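Local coordinates for hemolysin-related protein (Vibrio cholerae serotype O1, PDB 6MLT) that is a secreted, calcium-binding protein of the biofilm matrix that probably helps the bacteria adhere, with a lectin-like domain consistent with carbohydrate recognition, at residues S28-A33 and V550-F555; V466-L471 and R498-D503; T116-P121 and R144-I149. All coordinates share one frame; numbering follows the deposited sequence.

Contact 1. Residues S28-A33 and V550-F555; sequences SNQVMA and VNHGVF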
loop_
_atom_site.group_PDB
_atom_site.type_symbol
_atom_site.label_atom_id
_atom_site.label_comp_id
_atom_site.label_asym_id
_atom_site.label_seq_id
_atom_site.Cartn_x
_atom_site.Cartn_y
_atom_site.Cartn_z
ATOM N N SER A 28 -8.878 -34.635 -2.640
ATOM C CA SER A 28 -8.614 -33.319 -2.054
ATOM C C SER A 28 -8.337 -32.364 -3.204
ATOM O O SER A 28 -7.190 -32.139 -3.591
ATOM C CB SER A 28 -7.445 -33.386 -1.079
ATOM O OG SER A 28 -7.182 -32.120 -0.498
ATOM N N ASN A 29 -9.404 -31.798 -3.772
ATOM C CA ASN A 29 -9.251 -31.017 -4.995
ATOM C C ASN A 29 -10.089 -29.742 -4.993
ATOM O O ASN A 29 -10.298 -29.153 -6.060
ATOM C CB ASN A 29 -9.623 -31.869 -6.213
ATOM C CG ASN A 29 -11.031 -32.400 -6.132
ATOM O OD1 ASN A 29 -11.788 -32.043 -5.232
ATOM N ND2 ASN A 29 -11.396 -33.253 -7.077
ATOM N N GLN A 30 -10.575 -29.308 -3.833
ATOM C CA GLN A 30 -11.331 -28.069 -3.682
ATOM C C GLN A 30 -10.430 -27.011 -3.061
ATOM O O GLN A 30 -9.600 -27.326 -2.204
ATOM C CB GLN A 30 -12.552 -28.280 -2.780
ATOM C CG GLN A 30 -13.436 -29.468 -3.143
ATOM C CD GLN A 30 -14.302 -29.197 -4.359
ATOM O OE1 GLN A 30 -14.962 -28.164 -4.447
ATOM N NE2 GLN A 30 -14.299 -30.126 -5.307
ATOM N N VAL A 31 -10.596 -25.756 -3.478
ATOM C CA VAL A 31 -9.789 -24.663 -2.938
ATOM C C VAL A 31 -10.698 -23.481 -2.635
ATOM O O VAL A 31 -11.544 -23.109 -3.457
ATOM C CB VAL A 31 -8.655 -24.257 -3.901
ATOM C CG1 VAL A 31 -7.737 -23.250 -3.242
ATOM C CG2 VAL A 31 -7.859 -25.484 -4.328
ATOM N N MET A 32 -10.532 -22.893 -1.444
ATOM C CA MET A 32 -11.360 -21.760 -1.040
ATOM C C MET A 32 -10.568 -20.760 -0.200
ATOM O O MET A 32 -11.150 -20.039 0.619
ATOM C CB MET A 32 -12.611 -22.262 -0.287
ATOM C CG MET A 32 -13.731 -21.224 -0.162
ATOM S SD MET A 32 -15.380 -21.974 -0.031
ATOM C CE MET A 32 -15.148 -23.093 1.359
ATOM N N ALA A 33 -9.252 -20.695 -0.398
ATOM C CA ALA A 33 -8.403 -19.697 0.233
ATOM C C ALA A 33 -7.540 -19.046 -0.836
ATOM O O ALA A 33 -7.190 -19.672 -1.841
ATOM C CB ALA A 33 -7.516 -20.305 1.330
ATOM N N VAL A 550 -19.561 -25.146 -10.537
ATOM C CA VAL A 550 -19.045 -24.901 -11.880
ATOM C C VAL A 550 -17.726 -25.640 -12.063
ATOM O O VAL A 550 -17.562 -26.415 -13.012
ATOM C CB VAL A 550 -18.851 -23.399 -12.147
ATOM C CG1 VAL A 550 -18.188 -23.174 -13.517
ATOM C CG2 VAL A 550 -20.182 -22.670 -12.071
ATOM N N ASN A 551 -16.773 -25.390 -11.167
ATOM C CA ASN A 551 -15.432 -25.937 -11.320
ATOM C C ASN A 551 -14.773 -26.042 -9.952
ATOM O O ASN A 551 -15.317 -25.592 -8.939
ATOM C CB ASN A 551 -14.599 -25.083 -12.287
ATOM C CG ASN A 551 -14.449 -23.634 -11.828
ATOM O OD1 ASN A 551 -15.323 -23.085 -11.166
ATOM N ND2 ASN A 551 -13.333 -23.014 -12.188
ATOM N N HIS A 552 -13.601 -26.677 -9.927
ATOM C CA HIS A 552 -12.836 -26.822 -8.698
ATOM C C HIS A 552 -11.351 -26.861 -9.025
ATOM O O HIS A 552 -10.947 -27.410 -10.050
ATOM C CB HIS A 552 -13.238 -28.085 -7.921
ATOM C CG HIS A 552 -13.002 -29.365 -8.670
ATOM N ND1 HIS A 552 -13.984 -29.986 -9.412
ATOM C CD2 HIS A 552 -11.907 -30.158 -8.759
ATOM C CE1 HIS A 552 -13.501 -31.100 -9.935
ATOM N NE2 HIS A 552 -12.241 -31.225 -9.557
ATOM N N GLY A 553 -10.546 -26.272 -8.139
ATOM C CA GLY A 553 -9.098 -26.307 -8.237
ATOM C C GLY A 553 -8.524 -24.909 -8.372
ATOM O O GLY A 553 -8.922 -23.986 -7.652
ATOM N N VAL A 554 -7.587 -24.764 -9.302
ATOM C CA VAL A 554 -6.883 -23.505 -9.544
ATOM C C VAL A 554 -6.915 -23.239 -11.040
ATOM O O VAL A 554 -6.562 -24.118 -11.837
ATOM C CB VAL A 554 -5.430 -23.550 -9.031
ATOM C CG1 VAL A 554 -4.723 -22.218 -9.296
ATOM C CG2 VAL A 554 -5.395 -23.883 -7.546
ATOM N N PHE A 555 -7.310 -22.030 -11.412
ATOM C CA PHE A 555 -7.470 -21.651 -12.806
ATOM C C PHE A 555 -6.695 -20.368 -13.049
ATOM O O PHE A 555 -6.855 -19.390 -12.312
ATOM C CB PHE A 555 -8.957 -21.502 -13.157
ATOM C CG PHE A 555 -9.691 -22.810 -13.119
ATOM C CD1 PHE A 555 -10.002 -23.404 -11.910
ATOM C CD2 PHE A 555 -10.006 -23.477 -14.286
ATOM C CE1 PHE A 555 -10.639 -24.634 -11.869
ATOM C CE2 PHE A 555 -10.640 -24.703 -14.248
ATOM C CZ PHE A 555 -10.955 -25.278 -13.039
#
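The imidazole of His552 has Asn29 O at its edge, near the ring plane, 3.3 Å from His552 CD2. Two side-chain amides of the other segment also approach it. The Asn29 amide is turned 41° from the ring, and its ND2 stands 3.3 Å from His552 NE2 at an angle too poor for a hydrogen bond. Asn29 CG, set between its own backbone N and carbonyl carbon (chi1 58°), lies 3.6 Å from His552 CD2. The Gln30 amide comes in obliquely, with NE2 3.5 Å from His552 CB and close to CG. The two amides are also joined to each other: Gln30 NE2 donates to Asn29 OD1 at 3.2 Å, from well above the carbonyl plane. Asp543 steadies the group from outside, accepting from His552 ND1 through its carboxylate and donating to Gln30 OE1 through its backbone N. The Phe555 ring has Asn551 ND2 3.1 Å above one face, offset toward the rim, and His552 C in plane at its edge.

Asn29 and Gln30 both face Phe62 of strand 56-63 and form a classic beta bulge. In this eight-bladed beta-propeller, the bulged strand belongs to one blade and strand 553-559 to the adjacent blade, which strand 13-19 from the N-terminus completes. Beyond the bulge Val31 takes over: its CB lies 3.8 Å from Gly553 O, and its CG2 makes a looser apolar contact, 4.4 Å from Val554 CG2. Gly553 has a positive phi of 119°, a backbone conformation suited to glycine. Backbone hydrogen bonds tie both Val31 and Gly553 to Ala541.

Contact 2. Residues V466-L471 and R498-D503; sequences VANDDL and RMRILD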
loop_
_atom_site.group_PDB
_atom_site.type_symbol
_atom_site.label_atom_id
_atom_site.label_comp_id
_atom_site.label_asym_id
_atom_site.label_seq_id
_atom_site.Cartn_x
_atom_site.Cartn_y
_atom_site.Cartn_z
ATOM N N VAL A 466 -22.118 -2.471 -6.871
ATOM C CA VAL A 466 -22.379 -3.464 -7.909
ATOM C C VAL A 466 -22.878 -4.737 -7.245
ATOM O O VAL A 466 -22.168 -5.342 -6.432
ATOM C CB VAL A 466 -21.129 -3.736 -8.758
ATOM C CG1 VAL A 466 -21.328 -4.961 -9.644
ATOM C CG2 VAL A 466 -20.813 -2.513 -9.611
ATOM N N ALA A 467 -24.089 -5.155 -7.606
ATOM C CA ALA A 467 -24.670 -6.352 -7.018
ATOM C C ALA A 467 -23.752 -7.542 -7.244
ATOM O O ALA A 467 -23.206 -7.733 -8.336
ATOM C CB ALA A 467 -26.056 -6.623 -7.612
ATOM N N ASN A 468 -23.592 -8.345 -6.192
ATOM C CA ASN A 468 -22.616 -9.433 -6.164
ATOM C C ASN A 468 -23.093 -10.417 -5.100
ATOM O O ASN A 468 -22.998 -10.124 -3.902
ATOM C CB ASN A 468 -21.221 -8.894 -5.857
ATOM C CG ASN A 468 -20.120 -9.923 -6.069
ATOM O OD1 ASN A 468 -19.788 -10.282 -7.205
ATOM N ND2 ASN A 468 -19.530 -10.389 -4.967
ATOM N N ASP A 469 -23.608 -11.569 -5.536
ATOM C CA ASP A 469 -24.303 -12.512 -4.654
ATOM C C ASP A 469 -23.311 -13.217 -3.741
ATOM O O ASP A 469 -22.562 -14.095 -4.182
ATOM C CB ASP A 469 -25.078 -13.532 -5.491
ATOM C CG ASP A 469 -25.559 -14.749 -4.676
ATOM O OD1 ASP A 469 -25.563 -14.700 -3.423
ATOM O OD2 ASP A 469 -25.940 -15.768 -5.303
ATOM N N ASP A 470 -23.315 -12.863 -2.457
ATOM C CA ASP A 470 -22.499 -13.591 -1.494
ATOM C C ASP A 470 -23.279 -13.871 -0.221
ATOM O O ASP A 470 -22.732 -13.825 0.888
ATOM C CB ASP A 470 -21.210 -12.846 -1.171
ATOM C CG ASP A 470 -20.196 -13.755 -0.529
ATOM O OD1 ASP A 470 -20.140 -14.918 -0.973
ATOM O OD2 ASP A 470 -19.484 -13.331 0.404
ATOM N N LEU A 471 -24.560 -14.208 -0.365
ATOM C CA LEU A 471 -25.392 -14.490 0.803
ATOM C C LEU A 471 -24.789 -15.571 1.691
ATOM O O LEU A 471 -25.032 -15.577 2.902
ATOM C CB LEU A 471 -26.790 -14.920 0.367
ATOM C CG LEU A 471 -27.876 -13.867 0.531
ATOM C CD1 LEU A 471 -27.784 -12.862 -0.595
ATOM C CD2 LEU A 471 -29.245 -14.522 0.576
ATOM N N ARG A 498 -19.139 -16.503 -10.477
ATOM C CA ARG A 498 -18.398 -15.715 -11.449
ATOM C C ARG A 498 -17.284 -14.944 -10.764
ATOM O O ARG A 498 -17.467 -14.422 -9.663
ATOM C CB ARG A 498 -19.298 -14.696 -12.178
ATOM C CG ARG A 498 -20.705 -15.164 -12.475
ATOM C CD ARG A 498 -21.618 -13.982 -12.745
ATOM N NE ARG A 498 -22.001 -13.292 -11.512
ATOM C CZ ARG A 498 -22.727 -12.179 -11.474
ATOM N NH1 ARG A 498 -23.146 -11.619 -12.603
ATOM N NH2 ARG A 498 -23.036 -11.621 -10.310
ATOM N N MET A 499 -16.142 -14.874 -11.432
ATOM C CA MET A 499 -15.130 -13.867 -11.162
ATOM C C MET A 499 -15.328 -12.743 -12.169
ATOM O O MET A 499 -15.616 -13.001 -13.339
ATOM C CB MET A 499 -13.722 -14.466 -11.271
ATOM C CG MET A 499 -12.583 -13.473 -11.054
ATOM S SD MET A 499 -12.165 -12.532 -12.551
ATOM C CE MET A 499 -11.086 -11.283 -11.848
ATOM N N ARG A 500 -15.225 -11.498 -11.705
ATOM C CA ARG A 500 -15.440 -10.360 -12.584
ATOM C C ARG A 500 -14.390 -9.286 -12.347
ATOM O O ARG A 500 -13.796 -9.188 -11.269
ATOM C CB ARG A 500 -16.848 -9.768 -12.400
ATOM C CG ARG A 500 -17.962 -10.704 -12.871
ATOM C CD ARG A 500 -19.331 -10.080 -12.681
ATOM N NE ARG A 500 -19.644 -9.876 -11.272
ATOM C CZ ARG A 500 -20.654 -9.137 -10.825
ATOM N NH1 ARG A 500 -21.456 -8.517 -11.681
ATOM N NH2 ARG A 500 -20.860 -9.009 -9.516
ATOM N N ILE A 501 -14.173 -8.486 -13.384
ATOM C CA ILE A 501 -13.314 -7.309 -13.333
ATOM C C ILE A 501 -14.207 -6.085 -13.457
ATOM O O ILE A 501 -15.007 -5.984 -14.397
ATOM C CB ILE A 501 -12.258 -7.335 -14.449
ATOM C CG1 ILE A 501 -11.419 -8.609 -14.353
ATOM C CG2 ILE A 501 -11.369 -6.079 -14.386
ATOM C CD1 ILE A 501 -10.568 -8.860 -15.590
ATOM N N LEU A 502 -14.077 -5.160 -12.509
ATOM C CA LEU A 502 -14.907 -3.966 -12.451
ATOM C C LEU A 502 -14.060 -2.715 -12.663
ATOM O O LEU A 502 -12.937 -2.612 -12.157
ATOM C CB LEU A 502 -15.630 -3.860 -11.111
ATOM C CG LEU A 502 -16.419 -5.096 -10.659
ATOM C CD1 LEU A 502 -17.113 -4.826 -9.335
ATOM C CD2 LEU A 502 -17.437 -5.520 -11.722
ATOM N N ASP A 503 -14.621 -1.757 -13.390
ATOM C CA ASP A 503 -13.966 -0.472 -13.579
ATOM C C ASP A 503 -13.855 0.245 -12.238
ATOM O O ASP A 503 -14.819 0.306 -11.470
ATOM C CB ASP A 503 -14.761 0.363 -14.578
ATOM C CG ASP A 503 -14.171 1.741 -14.789
ATOM O OD1 ASP A 503 -13.050 1.839 -15.326
ATOM O OD2 ASP A 503 -14.838 2.727 -14.416
HETATM O O HOH W 1 -23.879 -7.076 -10.872
HETATM O O HOH W 2 -18.495 -11.582 -9.269
#
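Arg500 reaches across to Ala467 and Asn468 with a single nitrogen, NH2, which donates to both. The bond from Arg500 NH2 to Ala467 O is 2.9 Å long and nearly straight at 167°. The one from Arg500 NH2 to Asn468 OD1, at 2.8 Å, arrives in the carbonyl plane on a lone pair. The Asn468 amide and the guanidinium are almost coplanar, 7° apart. Asn468 CG is anti to its backbone N (chi1 -169°), and the two side chains slide past each other in opposite directions.

Two waters also sit at the rim, in the plane of the guanidinium. One accepts from Arg500 NH1 and donates to Ala467 O; the other accepts from Arg500 NE and donates to both Asn468 OD1 and Arg498 O. All three nitrogens are thus engaged in plane, which should fix the rotation of the group. Over one face, Arg498 NH2 lies 3.4 Å above the plane and over its centre. Asp495 forms a salt bridge with Arg498 NH2 and probably eases this approach of like charges, while Gln494 O accepts from Asn468 ND2. At the other end, Val466 CB packs on Leu502 CD1 at 4.2 Å.

The contact spans two propeller blades: strand 462-467 is the outermost of its blade, whereas strand 498-502 runs between strands 490-494 and 509-514, with the Arg500 side chain against Val493, Val509 and Ile512.

Contact 3. Residues T116-P121 and R144-I149; sequences TSALTP and RSVGDI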
loop_
_atom_site.group_PDB
_atom_site.type_symbol
_atom_site.label_atom_id
_atom_site.label_comp_id
_atom_site.label_asym_id
_atom_site.label_seq_id
_atom_site.Cartn_x
_atom_site.Cartn_y
_atom_site.Cartn_z
ATOM N N THR A 116 -0.360 -23.186 9.676
ATOM C CA THR A 116 -0.752 -24.032 10.795
ATOM C C THR A 116 -2.158 -24.558 10.534
ATOM O O THR A 116 -2.800 -24.217 9.534
ATOM C CB THR A 116 -0.662 -23.274 12.126
ATOM O OG1 THR A 116 -0.718 -24.206 13.220
ATOM C CG2 THR A 116 -1.792 -22.259 12.260
ATOM N N SER A 117 -2.623 -25.413 11.443
ATOM C CA SER A 117 -3.991 -25.907 11.437
ATOM C C SER A 117 -4.465 -26.032 12.875
ATOM O O SER A 117 -3.688 -25.894 13.822
ATOM C CB SER A 117 -4.098 -27.264 10.733
ATOM O OG SER A 117 -3.780 -28.303 11.644
ATOM N N ALA A 118 -5.756 -26.322 13.035
ATOM C CA ALA A 118 -6.297 -26.571 14.362
ATOM C C ALA A 118 -5.908 -27.940 14.891
ATOM O O ALA A 118 -6.180 -28.233 16.059
ATOM C CB ALA A 118 -7.820 -26.442 14.338
ATOM N N LEU A 119 -5.287 -28.778 14.062
ATOM C CA LEU A 119 -4.960 -30.150 14.416
ATOM C C LEU A 119 -3.528 -30.312 14.912
ATOM O O LEU A 119 -3.164 -31.413 15.335
ATOM C CB LEU A 119 -5.173 -31.069 13.202
ATOM C CG LEU A 119 -6.501 -30.891 12.458
ATOM C CD1 LEU A 119 -6.568 -31.832 11.265
ATOM C CD2 LEU A 119 -7.683 -31.123 13.380
ATOM N N THR A 120 -2.713 -29.261 14.849
ATOM C CA THR A 120 -1.321 -29.314 15.267
ATOM C C THR A 120 -1.053 -28.264 16.340
ATOM O O THR A 120 -1.662 -27.188 16.324
ATOM C CB THR A 120 -0.358 -29.079 14.092
ATOM O OG1 THR A 120 0.993 -29.059 14.562
ATOM C CG2 THR A 120 -0.633 -27.757 13.417
ATOM N N PRO A 121 -0.149 -28.535 17.282
ATOM C CA PRO A 121 0.251 -27.505 18.249
ATOM C C PRO A 121 1.338 -26.565 17.752
ATOM O O PRO A 121 1.793 -25.715 18.524
ATOM C CB PRO A 121 0.751 -28.335 19.441
ATOM C CG PRO A 121 1.205 -29.612 18.865
ATOM C CD PRO A 121 0.394 -29.863 17.624
ATOM N N ARG A 144 -8.770 -21.419 17.978
ATOM C CA ARG A 144 -8.251 -20.140 18.454
ATOM C C ARG A 144 -6.823 -19.861 17.993
ATOM O O ARG A 144 -6.339 -18.738 18.180
ATOM C CB ARG A 144 -8.310 -20.087 19.980
ATOM N N SER A 145 -6.148 -20.835 17.383
ATOM C CA SER A 145 -4.775 -20.663 16.917
ATOM C C SER A 145 -4.676 -20.576 15.400
ATOM O O SER A 145 -3.567 -20.615 14.859
ATOM C CB SER A 145 -3.901 -21.812 17.423
ATOM O OG SER A 145 -4.204 -23.030 16.745
ATOM N N VAL A 146 -5.804 -20.458 14.708
ATOM C CA VAL A 146 -5.862 -20.518 13.255
ATOM C C VAL A 146 -6.362 -19.180 12.728
ATOM O O VAL A 146 -7.431 -18.706 13.127
ATOM C CB VAL A 146 -6.774 -21.663 12.779
ATOM C CG1 VAL A 146 -6.971 -21.623 11.273
ATOM C CG2 VAL A 146 -6.190 -23.008 13.204
ATOM N N GLY A 147 -5.600 -18.592 11.817
ATOM C CA GLY A 147 -6.039 -17.390 11.140
ATOM C C GLY A 147 -5.023 -16.961 10.110
ATOM O O GLY A 147 -4.190 -17.755 9.667
ATOM N N ASP A 148 -5.093 -15.693 9.729
ATOM C CA ASP A 148 -4.121 -15.162 8.790
ATOM C C ASP A 148 -2.741 -15.120 9.431
ATOM O O ASP A 148 -2.593 -15.029 10.656
ATOM C CB ASP A 148 -4.533 -13.764 8.327
ATOM C CG ASP A 148 -3.673 -13.243 7.176
ATOM O OD1 ASP A 148 -3.057 -14.068 6.465
ATOM O OD2 ASP A 148 -3.617 -12.004 6.981
ATOM N N ILE A 149 -1.723 -15.218 8.584
ATOM C CA ILE A 149 -0.334 -15.074 8.994
ATOM C C ILE A 149 0.296 -13.997 8.125
ATOM O O ILE A 149 0.169 -14.033 6.896
ATOM C CB ILE A 149 0.437 -16.399 8.867
ATOM C CG1 ILE A 149 -0.157 -17.436 9.826
ATOM C CG2 ILE A 149 1.910 -16.182 9.146
ATOM C CD1 ILE A 149 0.425 -18.821 9.684
#
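Ser145 meets Thr116 through its backbone, its carbonyl O receiving the methyl CG2 of Thr116 at 3.6 Å. That methyl occupies the position between the backbone N and carbonyl carbon of Thr116, because OG1 takes the place anti to the N (chi1 -165°). The CB of Ser145 is directed at residues 116-121, but OG stays 4.1 Å from Ser117 O, too far for a bond. Its hydrogen-bonding partners are Gly142 O and Lys138 NZ. Lys138 bridges the two segments, since its NZ also bonds to Thr116 OG1 and Thr120 O; Thr116 OG1 is further paired with Tyr122 O.

Val146 wedges a methyl against the turn. Its CG2 presses against the peptide joining Ser117 and Ala118, lying 3.3 Å from Ala118 N and 3.5 Å from Ser117 C. The same methyl reaches Ala118 CB at 4.0 Å. The peptide it touches opens a type I beta turn from Ser117 to Thr120, and within that turn Ser117 OG accepts from Leu119 N at 2.9 Å, the bond that defines an ST turn. Val146 O accepts from Trp181 NE1.

Further along, Ile149 CD1 lies 4.4 Å from Thr116 N, a loose contact at the start of the first segment.

Residues 116-121 link the second and third strands of one four-stranded antiparallel blade, and 144-149 carry the chain from its outermost strand, 132-137, to the innermost strand of the next, 150-152. Packing an interblade connection against a hairpin turn in this way fits a beta-propeller, here within an FG-GAP-like repeat.

All three contacts belong to the propeller. Contacts 1 and 2 each join adjacent blades, whereas contact 3 holds a turn within one blade against the passage to the next. Contacts 1 and 3 are buried; contact 2 is only partly so, and water enters its hydrogen bonding. Their chemistry differs accordingly: direct side-chain hydrogen bonds cross in contact 2, while contacts 1 and 3 have no direct bonds between their segments and rest on close packing, polar at His552 in contact 1, with Asp543 and Lys138 respectively bridging the two sides. Contact 1 spans most of the chain, and the other two fall within that span. Contacts 2 and 3 have nearest atoms about 17 Å apart.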